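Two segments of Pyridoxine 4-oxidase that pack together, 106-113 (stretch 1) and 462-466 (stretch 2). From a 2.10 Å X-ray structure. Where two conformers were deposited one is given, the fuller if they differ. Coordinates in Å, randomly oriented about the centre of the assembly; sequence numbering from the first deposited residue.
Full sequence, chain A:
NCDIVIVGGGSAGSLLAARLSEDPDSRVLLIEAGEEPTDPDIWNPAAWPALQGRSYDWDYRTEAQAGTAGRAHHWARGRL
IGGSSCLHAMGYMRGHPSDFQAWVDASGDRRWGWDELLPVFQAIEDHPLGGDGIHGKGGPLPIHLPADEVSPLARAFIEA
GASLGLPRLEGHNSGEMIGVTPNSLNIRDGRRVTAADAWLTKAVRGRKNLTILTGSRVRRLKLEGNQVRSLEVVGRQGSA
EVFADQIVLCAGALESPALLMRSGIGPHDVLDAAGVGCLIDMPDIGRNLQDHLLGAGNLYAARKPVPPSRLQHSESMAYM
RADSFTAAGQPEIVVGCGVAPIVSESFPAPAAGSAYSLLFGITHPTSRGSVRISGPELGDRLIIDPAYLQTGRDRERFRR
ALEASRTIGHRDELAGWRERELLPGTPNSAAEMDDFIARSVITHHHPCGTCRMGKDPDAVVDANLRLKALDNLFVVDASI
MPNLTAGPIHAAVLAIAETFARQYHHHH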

# COMPACT_ATOMS: atom_id res chain seq x y z
N ALA A 106 15.11 -7.61 -10.73
CA ALA A 106 15.37 -8.14 -9.39
C ALA A 106 15.09 -9.64 -9.30
O ALA A 106 15.86 -10.40 -8.70
CB ALA A 106 14.54 -7.36 -8.34
N SER A 107 13.99 -10.07 -9.91
CA SER A 107 13.50 -11.44 -9.76
C SER A 107 14.07 -12.41 -10.78
O SER A 107 14.09 -13.64 -10.54
CB SER A 107 11.97 -11.46 -9.90
OG SER A 107 11.56 -11.13 -11.23
N GLY A 108 14.48 -11.87 -11.93
CA GLY A 108 14.97 -12.70 -13.01
C GLY A 108 13.85 -13.42 -13.73
O GLY A 108 14.08 -14.39 -14.46
N ASP A 109 12.62 -12.94 -13.53
CA ASP A 109 11.46 -13.59 -14.13
C ASP A 109 10.51 -12.60 -14.82
O ASP A 109 10.02 -11.64 -14.20
CB ASP A 109 10.72 -14.41 -13.07
CG ASP A 109 9.81 -15.46 -13.68
OD1 ASP A 109 9.20 -15.18 -14.73
OD2 ASP A 109 9.68 -16.56 -13.10
N ARG A 110 10.22 -12.87 -16.10
CA ARG A 110 9.39 -12.03 -16.98
C ARG A 110 7.96 -11.87 -16.49
O ARG A 110 7.25 -10.94 -16.90
CB ARG A 110 9.31 -12.67 -18.37
CG ARG A 110 10.53 -12.55 -19.25
CD ARG A 110 10.25 -13.18 -20.63
NE ARG A 110 10.04 -14.63 -20.57
CZ ARG A 110 8.85 -15.23 -20.64
NH1 ARG A 110 7.74 -14.51 -20.76
NH2 ARG A 110 8.77 -16.55 -20.58
N ARG A 111 7.51 -12.80 -15.65
CA ARG A 111 6.12 -12.81 -15.19
C ARG A 111 5.76 -11.57 -14.40
O ARG A 111 4.58 -11.24 -14.25
CB ARG A 111 5.86 -14.05 -14.33
CG ARG A 111 6.84 -14.23 -13.20
CD ARG A 111 6.71 -15.62 -12.62
NE ARG A 111 5.34 -15.77 -12.19
CZ ARG A 111 4.95 -16.47 -11.14
NH1 ARG A 111 5.83 -17.13 -10.40
NH2 ARG A 111 3.66 -16.49 -10.84
N TRP A 112 6.79 -10.87 -13.91
CA TRP A 112 6.61 -9.72 -13.06
C TRP A 112 6.72 -8.43 -13.85
O TRP A 112 6.79 -7.34 -13.27
CB TRP A 112 7.64 -9.76 -11.92
CG TRP A 112 7.38 -10.92 -10.97
CD1 TRP A 112 8.20 -12.00 -10.73
CD2 TRP A 112 6.22 -11.12 -10.17
NE1 TRP A 112 7.61 -12.85 -9.81
CE2 TRP A 112 6.39 -12.33 -9.45
CE3 TRP A 112 5.04 -10.40 -9.98
CZ2 TRP A 112 5.44 -12.81 -8.58
CZ3 TRP A 112 4.10 -10.88 -9.11
CH2 TRP A 112 4.30 -12.08 -8.42
N GLY A 113 6.77 -8.55 -15.18
CA GLY A 113 6.84 -7.38 -16.05
C GLY A 113 5.45 -6.92 -16.46
O GLY A 113 4.50 -7.70 -16.41
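Stretch 2 462-466: DANLR

Stretch 2 is a compact turn that presents one alanine to a bend in stretch 1. Residues Asp462 to Leu465 form a type I beta turn, closed by the backbone hydrogen bond from Leu465 N to Asp462 O (2.9 Å). Asp462 steadies the loop from within: Asp462 OD1 accepts from Asn464 N at 2.9 Å and from Arg466 N at 3.1 Å, while Asp462 OD2 forms a salt bridge with Arg466 NH2, also at 3.1 Å. With neither helix nor strand in stretch 2, the packing is best described residue by residue.

Ala463, at the second position of the turn, is the most heavily covered residue. Its CB points toward stretch 1, where the end of a helix at Ser107 gives way, through Gly108 with its positive phi, to a short 3-10 segment at residues 110-112. Ala463 CB lies 3.6 Å from Asp109 CB and 3.8 Å from Ser107 O, and the CA atoms of Ser107 and Ala463 are 5.4 Å apart. A small side chain suits this place because it lets the two backbones come so close.

Trp112 contributes most from stretch 1. Trp112 NE1 donates a hydrogen bond to Ala463 O (3.0 Å, 156°), the acceptor lying at the ring edge near its plane, as an in-plane N-H requires. The same ring also offers carbon surface: Trp112 CZ2 lies 3.7 Å from Leu465 CD2. Leucine suits this buried spot, for although its CA-to-CB bond points sideways, the end of the side chain comes nearer and meets the indole.

Arg111, in the p rotamer at chi1, brings its guanidinium to the same turn, with Arg111 NH1 3.2 Å from Ala463 O and 3.1 Å from Asn464 OD1; the latter pair has too poor an angle for a hydrogen bond. Its backbone is held by Arg111 N donating to Asp109 OD1 at 3.1 Å.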

# COMPACT_ATOMS: atom_id res chain seq x y z
N ASP A 462 11.91 -16.43 -3.78
CA ASP A 462 12.33 -16.51 -5.17
C ASP A 462 11.21 -15.93 -6.02
O ASP A 462 10.26 -15.37 -5.47
CB ASP A 462 12.70 -17.94 -5.59
CG ASP A 462 11.54 -18.95 -5.48
OD1 ASP A 462 10.36 -18.57 -5.36
OD2 ASP A 462 11.83 -20.17 -5.51
N ALA A 463 11.29 -16.11 -7.33
CA ALA A 463 10.35 -15.50 -8.27
C ALA A 463 8.98 -16.15 -8.18
O ALA A 463 7.99 -15.58 -8.65
CB ALA A 463 10.89 -15.59 -9.69
N ASN A 464 8.93 -17.34 -7.60
CA ASN A 464 7.68 -18.05 -7.39
C ASN A 464 7.06 -17.73 -6.03
O ASN A 464 6.00 -18.28 -5.68
CB ASN A 464 7.91 -19.57 -7.50
CG ASN A 464 8.29 -20.00 -8.91
OD1 ASN A 464 7.63 -19.63 -9.87
ND2 ASN A 464 9.37 -20.76 -9.03
N LEU A 465 7.74 -16.85 -5.28
CA LEU A 465 7.29 -16.37 -3.95
C LEU A 465 7.48 -17.39 -2.82
O LEU A 465 6.88 -17.26 -1.74
CB LEU A 465 5.84 -15.85 -3.98
CG LEU A 465 5.49 -14.84 -5.08
CD1 LEU A 465 4.04 -14.37 -4.96
CD2 LEU A 465 6.44 -13.66 -5.08
N ARG A 466 8.34 -18.38 -3.07
CA ARG A 466 8.65 -19.40 -2.09
C ARG A 466 9.81 -18.92 -1.21
O ARG A 466 10.85 -18.51 -1.72
CB ARG A 466 9.02 -20.71 -2.80
CG ARG A 466 9.28 -21.90 -1.88
CD ARG A 466 10.01 -23.03 -2.63
NE ARG A 466 11.20 -22.51 -3.30
CZ ARG A 466 12.43 -22.47 -2.78
NH1 ARG A 466 12.67 -22.94 -1.55
NH2 ARG A 466 13.42 -21.96 -3.49